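Long-range contacts in aminotransferase (Streptomyces pactum, PDB 4ZM4), which is a pyridoxal-phosphate-dependent enzyme of the class-III aminotransferase family, working in a two-chain assembly whose ligand pocket draws on both subunits: residues 218-223 against 253-258; 247-252 against 274-279. The protein carries 1 engineered substitution. All blocks are in the same frame, centred on the assembly; numbering follows the deposited sequence.

Interaction 1. Residues 218-223 against 253-258; sequences EPVLAN and VITGFR. With P3B ((3E,4R,5R)-4,5-dihydroxy-3-{[(Z)-{3-hydroxy-2-methyl-5-[(phosphonooxy)methyl]pyridin-4(1H)-ylidene}methyl]imino}cyclohex-1-ene-1-carboxylic acid), chain H.
N223 and I254 meet across a pair of loops that share no hydrogen bond, and both reach the same oxygen of P3B. I254 CD1 lies 3.8 Å from N223 ND2 and also touches OAE, while ND2 donates to OAE at 2.8 Å. The other branch of the amide, OD1, accepts a hydrogen bond from the OAG hydroxyl at 2.6 Å. E218 fixes the rotation of this amide: its OE2 takes ND2 at 3.0 Å from above the carboxylate plane, and its OE1 takes A222 N on the syn side, tilted about 33° out of that plane, so one carboxylate ties the backbone of its own loop to the ligand-binding side chain. Next to the amide the contact is apolar, with A222 CB against I254 CG2 at 3.8 Å and V220 CB against T255 CG2. The OG1 of T255 is turned to E252, its hydrogen-bond partner. V253 places its branched CB over a face of the P3B pyridine ring, 3.6 Å from NAP. The two loops follow parallel strands 212-217 and 247-251, at whose C-terminal ends the pocket lies; A264 of helix 263-267 packs on P219 and T255, and L368 of strand 368-373 on I254.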
ATOM      1  N   GLU B 218       6.472  -0.338 -18.831  1.00 15.19           N
ATOM      2  CA  GLU B 218       6.779  -1.731 -18.510  1.00 15.11           C
ATOM      3  C   GLU B 218       7.783  -2.199 -19.532  1.00 15.90           C
ATOM      4  O   GLU B 218       7.447  -2.393 -20.699  1.00 15.62           O
ATOM      5  CB  GLU B 218       5.542  -2.635 -18.585  1.00 14.60           C
ATOM      6  CG  GLU B 218       4.527  -2.441 -17.467  1.00 14.08           C
ATOM      7  CD  GLU B 218       3.400  -3.449 -17.546  1.00 13.60           C
ATOM      8  OE1 GLU B 218       3.685  -4.678 -17.671  1.00 14.13           O
ATOM      9  OE2 GLU B 218       2.217  -3.034 -17.491  1.00 12.04           O
ATOM     10  N   PRO B 219       9.051  -2.407 -19.111  1.00 18.04           N
ATOM     11  CA  PRO B 219      10.063  -2.688 -20.147  1.00 17.99           C
ATOM     12  C   PRO B 219       9.713  -3.943 -20.948  1.00 18.31           C
ATOM     13  O   PRO B 219       9.992  -4.002 -22.136  1.00 21.11           O
ATOM     14  CB  PRO B 219      11.366  -2.858 -19.353  1.00 17.39           C
ATOM     15  CG  PRO B 219      11.086  -2.338 -18.000  1.00 17.44           C
ATOM     16  CD  PRO B 219       9.628  -2.427 -17.757  1.00 17.45           C
ATOM     17  N   VAL B 220       9.159  -4.939 -20.295  1.00 18.94           N
ATOM     18  CA  VAL B 220       8.410  -5.993 -20.980  1.00 20.19           C
ATOM     19  C   VAL B 220       6.958  -5.784 -20.579  1.00 22.08           C
ATOM     20  O   VAL B 220       6.649  -5.700 -19.394  1.00 23.63           O
ATOM     21  CB  VAL B 220       8.793  -7.395 -20.513  1.00 19.52           C
ATOM     22  CG1 VAL B 220       7.882  -8.435 -21.154  1.00 19.08           C
ATOM     23  CG2 VAL B 220      10.223  -7.699 -20.849  1.00 19.77           C
ATOM     24  N   LEU B 221       6.066  -5.646 -21.547  1.00 25.26           N
ATOM     25  CA  LEU B 221       4.649  -5.458 -21.248  1.00 24.79           C
ATOM     26  C   LEU B 221       4.109  -6.792 -20.748  1.00 27.30           C
ATOM     27  O   LEU B 221       3.961  -7.724 -21.541  1.00 31.06           O
ATOM     28  CB  LEU B 221       3.871  -4.997 -22.484  1.00 23.86           C
ATOM     29  CG  LEU B 221       2.329  -4.975 -22.344  1.00 23.39           C
ATOM     30  CD1 LEU B 221       1.902  -4.185 -21.125  1.00 23.54           C
ATOM     31  CD2 LEU B 221       1.653  -4.416 -23.583  1.00 24.44           C
ATOM     32  N   ALA B 222       3.799  -6.887 -19.452  1.00 27.52           N
ATOM     33  CA  ALA B 222       3.289  -8.156 -18.867  1.00 28.25           C
ATOM     34  C   ALA B 222       1.777  -8.172 -18.558  1.00 30.96           C
ATOM     35  O   ALA B 222       1.167  -9.234 -18.629  1.00 37.02           O
ATOM     36  CB  ALA B 222       4.071  -8.507 -17.636  1.00 27.31           C
ATOM     37  N   ASN B 223       1.158  -7.011 -18.290  1.00 30.15           N
ATOM     38  CA  ASN B 223      -0.285  -6.929 -18.002  1.00 29.18           C
ATOM     39  C   ASN B 223      -1.201  -6.885 -19.246  1.00 31.74           C
ATOM     40  O   ASN B 223      -2.368  -6.475 -19.180  1.00 30.93           O
ATOM     41  CB  ASN B 223      -0.582  -5.686 -17.150  1.00 31.00           C
ATOM     42  CG  ASN B 223       0.020  -5.746 -15.772  1.00 29.64           C
ATOM     43  OD1 ASN B 223      -0.537  -6.352 -14.849  1.00 38.36           O
ATOM     44  ND2 ASN B 223       1.108  -5.058 -15.593  1.00 25.86           N
ATOM     45  N   VAL B 253       7.919  -3.674 -11.538  1.00 18.43           N
ATOM     46  CA  VAL B 253       7.148  -4.316 -10.471  1.00 18.68           C
ATOM     47  C   VAL B 253       7.020  -5.795 -10.770  1.00 18.63           C
ATOM     48  O   VAL B 253       7.209  -6.616  -9.886  1.00 21.09           O
ATOM     49  CB  VAL B 253       5.740  -3.662 -10.309  1.00 20.16           C
ATOM     50  CG1 VAL B 253       4.732  -4.621  -9.674  1.00 20.59           C
ATOM     51  CG2 VAL B 253       5.840  -2.405  -9.459  1.00 19.16           C
ATOM     52  N   ILE B 254       6.791  -6.133 -12.031  1.00 18.03           N
ATOM     53  CA  ILE B 254       6.728  -7.518 -12.451  1.00 17.83           C
ATOM     54  C   ILE B 254       8.092  -8.039 -12.941  1.00 18.03           C
ATOM     55  O   ILE B 254       8.527  -9.115 -12.501  1.00 17.33           O
ATOM     56  CB  ILE B 254       5.645  -7.720 -13.529  1.00 19.44           C
ATOM     57  CG1 ILE B 254       4.269  -7.727 -12.854  1.00 21.08           C
ATOM     58  CG2 ILE B 254       5.842  -9.030 -14.272  1.00 19.49           C
ATOM     59  CD1 ILE B 254       3.126  -7.716 -13.851  1.00 23.51           C
ATOM     60  N   THR B 255       8.771  -7.303 -13.819  1.00 17.36           N
ATOM     61  CA  THR B 255      10.016  -7.803 -14.428  1.00 16.93           C
ATOM     62  C   THR B 255      11.252  -7.848 -13.493  1.00 17.75           C
ATOM     63  O   THR B 255      12.167  -8.666 -13.701  1.00 18.33           O
ATOM     64  CB  THR B 255      10.393  -7.001 -15.690  1.00 16.05           C
ATOM     65  OG1 THR B 255      10.483  -5.613 -15.356  1.00 16.40           O
ATOM     66  CG2 THR B 255       9.383  -7.188 -16.753  1.00 16.11           C
ATOM     67  N   GLY B 256      11.270  -7.020 -12.458  1.00 17.83           N
ATOM     68  CA  GLY B 256      12.416  -7.000 -11.529  1.00 19.30           C
ATOM     69  C   GLY B 256      12.623  -8.299 -10.775  1.00 19.05           C
ATOM     70  O   GLY B 256      11.684  -8.886 -10.260  1.00 20.51           O
ATOM     71  N   PHE B 257      13.854  -8.772 -10.767  1.00 20.00           N
ATOM     72  CA  PHE B 257      14.218 -10.076 -10.194  1.00 19.60           C
ATOM     73  C   PHE B 257      13.441 -11.227 -10.772  1.00 20.92           C
ATOM     74  O   PHE B 257      13.381 -12.305 -10.165  1.00 25.48           O
ATOM     75  CB  PHE B 257      14.067 -10.097  -8.679  1.00 18.85           C
ATOM     76  CG  PHE B 257      14.522  -8.837  -8.010  1.00 19.50           C
ATOM     77  CD1 PHE B 257      15.869  -8.573  -7.827  1.00 19.14           C
ATOM     78  CD2 PHE B 257      13.596  -7.902  -7.583  1.00 19.40           C
ATOM     79  CE1 PHE B 257      16.269  -7.400  -7.231  1.00 19.61           C
ATOM     80  CE2 PHE B 257      14.003  -6.736  -6.964  1.00 19.64           C
ATOM     81  CZ  PHE B 257      15.334  -6.488  -6.788  1.00 19.55           C
ATOM     82  N   ARG B 258      12.916 -11.068 -11.979  1.00 22.79           N
ATOM     83  CA  ARG B 258      12.108 -12.124 -12.620  1.00 22.41           C
ATOM     84  C   ARG B 258      12.696 -12.535 -13.983  1.00 21.64           C
ATOM     85  O   ARG B 258      12.973 -13.715 -14.208  1.00 22.44           O
ATOM     86  CB  ARG B 258      10.668 -11.607 -12.750  1.00 22.17           C
ATOM     87  CG  ARG B 258       9.776 -12.277 -13.771  1.00 21.20           C
ATOM     88  CD  ARG B 258       9.361 -13.668 -13.378  1.00 22.46           C
ATOM     89  NE  ARG B 258       8.487 -13.716 -12.199  1.00 21.36           N
ATOM     90  CZ  ARG B 258       7.962 -14.842 -11.715  1.00 22.36           C
ATOM     91  NH1 ARG B 258       8.164 -16.008 -12.338  1.00 22.98           N
ATOM     92  NH2 ARG B 258       7.208 -14.821 -10.621  1.00 21.34           N
TER
HETATM   93  OAH P3B H 501      -0.621  -1.590  -6.568  1.00 14.68           O
HETATM   94  PBA P3B H 501       0.125  -2.971  -6.785  1.00 15.23           P
HETATM   95  OAI P3B H 501      -0.985  -3.924  -7.110  1.00 14.22           O
HETATM   96  OAC P3B H 501       0.893  -3.451  -5.564  1.00 16.44           O
HETATM   97  OAQ P3B H 501       1.059  -2.638  -8.131  1.00 14.93           O
HETATM   98  CAM P3B H 501       0.571  -1.832  -9.253  1.00 14.96           C
HETATM   99  CAV P3B H 501       1.274  -2.233 -10.362  1.00 15.18           C
HETATM  100  CAL P3B H 501       2.303  -1.406 -10.791  1.00 13.73           C
HETATM  101  NAP P3B H 501       3.060  -1.811 -11.883  1.00 13.84           N
HETATM  102  CAU P3B H 501       2.814  -3.006 -12.519  1.00 13.30           C
HETATM  103  CAA P3B H 501       3.543  -3.384 -13.615  1.00 13.01           C
HETATM  104  CAW P3B H 501       1.808  -3.775 -12.131  1.00 13.23           C
HETATM  105  OAE P3B H 501       1.617  -4.934 -12.801  1.00 13.91           O
HETATM  106  CAX P3B H 501       1.013  -3.462 -11.027  1.00 16.63           C
HETATM  107  CAJ P3B H 501      -0.075  -4.320 -10.638  1.00 20.22           C
HETATM  108  NAO P3B H 501      -0.474  -5.382 -11.416  1.00 24.96           N
HETATM  109  CAT P3B H 501      -1.580  -6.136 -11.120  1.00 33.34           C
HETATM  110  CAK P3B H 501      -2.546  -5.838 -10.119  1.00 33.36           C
HETATM  111  CAS P3B H 501      -3.700  -6.581  -9.898  1.00 31.90           C
HETATM  112  CAR P3B H 501      -4.597  -6.282  -8.855  1.00 30.86           C
HETATM  113  OAD P3B H 501      -5.572  -7.004  -8.590  1.00 31.04           O
HETATM  114  OAB P3B H 501      -4.523  -5.267  -8.208  1.00 28.77           O
HETATM  115  CAN P3B H 501      -3.876  -7.779 -10.472  1.00 34.43           C
HETATM  116  CAY P3B H 501      -2.834  -8.290 -11.480  1.00 35.22           C
HETATM  117  OAF P3B H 501      -3.658  -8.886 -12.501  1.00 40.25           O
HETATM  118  CAZ P3B H 501      -1.816  -7.216 -12.040  1.00 35.14           C
HETATM  119  OAG P3B H 501      -0.572  -7.733 -12.640  1.00 31.64           O

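Interaction 2. Residues 247-252 against 274-279. Engineered in segment 274-279: R279 (natural residue Lys). With P3B ((3E,4R,5R)-4,5-dihydroxy-3-{[(Z)-{3-hydroxy-2-methyl-5-[(phosphonooxy)methyl]pyridin-4(1H)-ylidene}methyl]imino}cyclohex-1-ene-1-carboxylic acid), chain H.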
ATOM      1  N   MET B 247      12.878  12.144 -17.462  1.00 27.70           N
ATOM      2  CA  MET B 247      13.332  10.967 -16.702  1.00 25.24           C
ATOM      3  C   MET B 247      12.699   9.734 -17.311  1.00 24.58           C
ATOM      4  O   MET B 247      11.508   9.737 -17.643  1.00 26.86           O
ATOM      5  CB  MET B 247      13.012  11.108 -15.205  1.00 25.92           C
ATOM      6  CG  MET B 247      13.720  12.306 -14.585  1.00 27.74           C
ATOM      7  SD  MET B 247      13.622  12.384 -12.785  1.00 30.86           S
ATOM      8  CE  MET B 247      14.878  11.204 -12.310  1.00 33.09           C
ATOM      9  N   LEU B 248      13.497   8.698 -17.508  1.00 23.23           N
ATOM     10  CA  LEU B 248      12.986   7.412 -17.956  1.00 23.30           C
ATOM     11  C   LEU B 248      12.706   6.560 -16.705  1.00 23.37           C
ATOM     12  O   LEU B 248      13.612   6.346 -15.888  1.00 21.53           O
ATOM     13  CB  LEU B 248      13.978   6.708 -18.897  1.00 22.97           C
ATOM     14  CG  LEU B 248      13.591   5.304 -19.423  1.00 23.13           C
ATOM     15  CD1 LEU B 248      12.231   5.278 -20.088  1.00 22.92           C
ATOM     16  CD2 LEU B 248      14.646   4.799 -20.394  1.00 23.15           C
ATOM     17  N   VAL B 249      11.438   6.145 -16.554  1.00 22.03           N
ATOM     18  CA  VAL B 249      11.004   5.328 -15.434  1.00 20.74           C
ATOM     19  C   VAL B 249      10.646   3.924 -15.920  1.00 18.78           C
ATOM     20  O   VAL B 249       9.664   3.746 -16.619  1.00 18.18           O
ATOM     21  CB  VAL B 249       9.791   5.949 -14.696  1.00 19.89           C
ATOM     22  CG1 VAL B 249       9.513   5.211 -13.414  1.00 18.58           C
ATOM     23  CG2 VAL B 249      10.034   7.427 -14.350  1.00 22.82           C
ATOM     24  N   PHE B 250      11.422   2.924 -15.509  1.00 17.90           N
ATOM     25  CA  PHE B 250      11.055   1.539 -15.769  1.00 16.95           C
ATOM     26  C   PHE B 250      10.224   1.077 -14.600  1.00 16.47           C
ATOM     27  O   PHE B 250      10.680   1.053 -13.451  1.00 15.92           O
ATOM     28  CB  PHE B 250      12.286   0.611 -15.901  1.00 16.71           C
ATOM     29  CG  PHE B 250      12.942   0.625 -17.256  1.00 16.21           C
ATOM     30  CD1 PHE B 250      12.534   1.474 -18.264  1.00 16.73           C
ATOM     31  CD2 PHE B 250      14.023  -0.197 -17.501  1.00 17.04           C
ATOM     32  CE1 PHE B 250      13.175   1.493 -19.505  1.00 16.72           C
ATOM     33  CE2 PHE B 250      14.681  -0.180 -18.725  1.00 16.92           C
ATOM     34  CZ  PHE B 250      14.243   0.663 -19.733  1.00 16.66           C
ATOM     35  N   ASP B 251       8.995   0.686 -14.893  1.00 16.79           N
ATOM     36  CA  ASP B 251       8.160  -0.035 -13.927  1.00 15.98           C
ATOM     37  C   ASP B 251       8.560  -1.488 -14.016  1.00 15.29           C
ATOM     38  O   ASP B 251       8.084  -2.208 -14.866  1.00 14.74           O
ATOM     39  CB  ASP B 251       6.662   0.161 -14.235  1.00 15.94           C
ATOM     40  CG  ASP B 251       5.763  -0.438 -13.194  1.00 15.81           C
ATOM     41  OD1 ASP B 251       6.245  -1.186 -12.322  1.00 15.60           O
ATOM     42  OD2 ASP B 251       4.533  -0.162 -13.249  1.00 17.92           O
ATOM     43  N   GLU B 252       9.417  -1.918 -13.094  1.00 16.43           N
ATOM     44  CA  GLU B 252       9.820  -3.308 -13.007  1.00 17.24           C
ATOM     45  C   GLU B 252       9.133  -4.076 -11.876  1.00 17.85           C
ATOM     46  O   GLU B 252       9.690  -5.028 -11.332  1.00 21.35           O
ATOM     47  CB  GLU B 252      11.339  -3.383 -12.888  1.00 16.88           C
ATOM     48  CG  GLU B 252      12.065  -2.810 -14.108  1.00 16.13           C
ATOM     49  CD  GLU B 252      13.158  -3.715 -14.626  1.00 15.83           C
ATOM     50  OE1 GLU B 252      12.919  -4.940 -14.686  1.00 14.65           O
ATOM     51  OE2 GLU B 252      14.260  -3.203 -14.945  1.00 15.75           O
ATOM     52  N   LEU B 274      14.828   6.193 -13.071  1.00 18.41           N
ATOM     53  CA  LEU B 274      14.176   5.659 -11.881  1.00 18.34           C
ATOM     54  C   LEU B 274      13.647   4.235 -12.174  1.00 18.32           C
ATOM     55  O   LEU B 274      13.382   3.908 -13.339  1.00 17.32           O
ATOM     56  CB  LEU B 274      13.032   6.548 -11.467  1.00 18.39           C
ATOM     57  CG  LEU B 274      13.388   7.956 -10.986  1.00 19.13           C
ATOM     58  CD1 LEU B 274      12.119   8.805 -10.807  1.00 19.13           C
ATOM     59  CD2 LEU B 274      14.147   7.894  -9.657  1.00 18.82           C
ATOM     60  N   THR B 275      13.605   3.392 -11.151  1.00 16.77           N
ATOM     61  CA  THR B 275      13.141   2.018 -11.294  1.00 18.49           C
ATOM     62  C   THR B 275      12.145   1.769 -10.202  1.00 19.40           C
ATOM     63  O   THR B 275      12.387   2.172  -9.074  1.00 22.19           O
ATOM     64  CB  THR B 275      14.291   0.997 -11.160  1.00 19.86           C
ATOM     65  OG1 THR B 275      15.220   1.150 -12.262  1.00 20.37           O
ATOM     66  CG2 THR B 275      13.776  -0.436 -11.168  1.00 19.99           C
ATOM     67  N   VAL B 276      10.995   1.204 -10.531  1.00 18.59           N
ATOM     68  CA  VAL B 276      10.039   0.797  -9.503  1.00 19.12           C
ATOM     69  C   VAL B 276      10.101  -0.721  -9.338  1.00 18.99           C
ATOM     70  O   VAL B 276      10.105  -1.474 -10.338  1.00 18.37           O
ATOM     71  CB  VAL B 276       8.585   1.185  -9.874  1.00 19.68           C
ATOM     72  CG1 VAL B 276       7.641   0.924  -8.703  1.00 19.38           C
ATOM     73  CG2 VAL B 276       8.499   2.643 -10.306  1.00 19.43           C
ATOM     74  N   LEU B 277      10.108  -1.176  -8.082  1.00 18.80           N
ATOM     75  CA  LEU B 277      10.211  -2.610  -7.744  1.00 17.28           C
ATOM     76  C   LEU B 277       9.157  -3.031  -6.752  1.00 17.91           C
ATOM     77  O   LEU B 277       8.705  -2.204  -5.932  1.00 19.62           O
ATOM     78  CB  LEU B 277      11.578  -2.891  -7.147  1.00 16.55           C
ATOM     79  CG  LEU B 277      12.803  -2.511  -7.982  1.00 15.56           C
ATOM     80  CD1 LEU B 277      14.051  -2.549  -7.096  1.00 16.44           C
ATOM     81  CD2 LEU B 277      12.968  -3.410  -9.174  1.00 14.30           C
ATOM     82  N   SER B 278       8.768  -4.305  -6.805  1.00 17.95           N
ATOM     83  CA  SER B 278       7.851  -4.921  -5.832  1.00 20.07           C
ATOM     84  C   SER B 278       7.862  -6.451  -6.053  1.00 23.14           C
ATOM     85  O   SER B 278       8.822  -6.988  -6.570  1.00 28.68           O
ATOM     86  CB  SER B 278       6.444  -4.350  -5.970  1.00 18.94           C
ATOM     87  OG  SER B 278       5.572  -4.796  -4.957  1.00 18.13           O
ATOM     88  N   ARG B 279       6.823  -7.153  -5.646  1.00 25.82           N
ATOM     89  CA  ARG B 279       6.563  -8.548  -6.073  1.00 25.84           C
ATOM     90  C   ARG B 279       7.628  -9.538  -5.650  1.00 23.82           C
ATOM     91  O   ARG B 279       7.592  -9.997  -4.522  1.00 25.69           O
ATOM     92  CB  ARG B 279       6.323  -8.644  -7.576  1.00 27.80           C
ATOM     93  CG  ARG B 279       5.211  -7.768  -8.062  1.00 30.94           C
ATOM     94  CD  ARG B 279       3.830  -8.304  -7.780  1.00 31.96           C
ATOM     95  NE  ARG B 279       2.929  -7.163  -7.811  1.00 36.09           N
ATOM     96  CZ  ARG B 279       2.075  -6.845  -8.782  1.00 37.86           C
ATOM     97  NH1 ARG B 279       1.912  -7.584  -9.885  1.00 35.19           N
ATOM     98  NH2 ARG B 279       1.355  -5.743  -8.616  1.00 40.20           N
TER
HETATM   99  OAH P3B H 501      -0.621  -1.590  -6.568  1.00 14.68           O
HETATM  100  PBA P3B H 501       0.125  -2.971  -6.785  1.00 15.23           P
HETATM  101  OAI P3B H 501      -0.985  -3.924  -7.110  1.00 14.22           O
HETATM  102  OAC P3B H 501       0.893  -3.451  -5.564  1.00 16.44           O
HETATM  103  OAQ P3B H 501       1.059  -2.638  -8.131  1.00 14.93           O
HETATM  104  CAM P3B H 501       0.571  -1.832  -9.253  1.00 14.96           C
HETATM  105  CAV P3B H 501       1.274  -2.233 -10.362  1.00 15.18           C
HETATM  106  CAL P3B H 501       2.303  -1.406 -10.791  1.00 13.73           C
HETATM  107  NAP P3B H 501       3.060  -1.811 -11.883  1.00 13.84           N
HETATM  108  CAU P3B H 501       2.814  -3.006 -12.519  1.00 13.30           C
HETATM  109  CAA P3B H 501       3.543  -3.384 -13.615  1.00 13.01           C
HETATM  110  CAW P3B H 501       1.808  -3.775 -12.131  1.00 13.23           C
HETATM  111  OAE P3B H 501       1.617  -4.934 -12.801  1.00 13.91           O
HETATM  112  CAX P3B H 501       1.013  -3.462 -11.027  1.00 16.63           C
HETATM  113  CAJ P3B H 501      -0.075  -4.320 -10.638  1.00 20.22           C
HETATM  114  NAO P3B H 501      -0.474  -5.382 -11.416  1.00 24.96           N
HETATM  115  CAT P3B H 501      -1.580  -6.136 -11.120  1.00 33.34           C
HETATM  116  CAK P3B H 501      -2.546  -5.838 -10.119  1.00 33.36           C
HETATM  117  CAS P3B H 501      -3.700  -6.581  -9.898  1.00 31.90           C
HETATM  118  CAR P3B H 501      -4.597  -6.282  -8.855  1.00 30.86           C
HETATM  119  OAD P3B H 501      -5.572  -7.004  -8.590  1.00 31.04           O
HETATM  120  OAB P3B H 501      -4.523  -5.267  -8.208  1.00 28.77           O
HETATM  121  CAN P3B H 501      -3.876  -7.779 -10.472  1.00 34.43           C
HETATM  122  CAY P3B H 501      -2.834  -8.290 -11.480  1.00 35.22           C
HETATM  123  OAF P3B H 501      -3.658  -8.886 -12.501  1.00 40.25           O
HETATM  124  CAZ P3B H 501      -1.816  -7.216 -12.040  1.00 35.14           C
HETATM  125  OAG P3B H 501      -0.572  -7.733 -12.640  1.00 31.64           O
HETATM  126  O   HOH W   1      10.379  -5.968  -8.663  1.00 21.78           O
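M247 curls its thioether across to L274, CE resting 3.8 Å from L274 CG; the bend at chi3 (79°) brings the methyl to the neighbouring strand. V249 CG1 then fits between L274 and V276, 4.2 Å from both L274 CB and V276 CG2, and V276 in turn sets its CB beside D251 OD1. Helix 123-138 packs on this row of side chains, with L133 on L274 and A126 on V276. The two strand backbones run parallel with a 17° angle between their directions, laced by L274 N to L248 O, F250 N to L274 O and V276 N to F250 O (2.9 Å), and by a weak, bent bond from E252 N to V276 O. This is a beta-alpha-beta unit, strand 247-251, helix 263-267, strand 274-277, within the mixed seven-stranded sheet of the fold-type-I large domain. On the face bearing F250 and T275, E252 lays CG against T275 CG2 (4.1 Å) and CB against L277 CD2, and the bend at chi2 turns its carboxylate to T255 OG1 and to the backbone N of A264 and Q265. Past the strands, a water bridges E252 O and S278 N. D251, CG anti to the backbone N (chi1 -174°), extends OD2 to the pyridine nitrogen NAP of P3B at 2.6 Å; H151 also bonds OD2, and V253 N holds OD1. R279, engineered from lysine, turns its guanidinium edge to the P3B phosphorus and bonds Y67 O through NH1, while Y311 of the second subunit reaches both R279 N and S278 OG.

In the fold
Strand 247-251 leads through E252 into loop 253-258, so the C-terminal end of interaction 2 and the loops of interaction 1 border the same pocket, the centres of the two contacts lying about 9 Å apart. P219 joins them directly, with CG 3.6 Å from F250 CG, so the loop after strand 212-217 packs against the next strand. Closer to P3B, I254 CG1 lies 3.8 Å from NH1 of the engineered R279. D251 at the ring nitrogen and N223 at the oxygens bind one ligand, and V253, whose N bonds D251 OD1, links the two contacts along the chain. T124, S31 and R34 of the same chain, and G309 and V310 of the second subunit, add further hydrogen bonds to P3B.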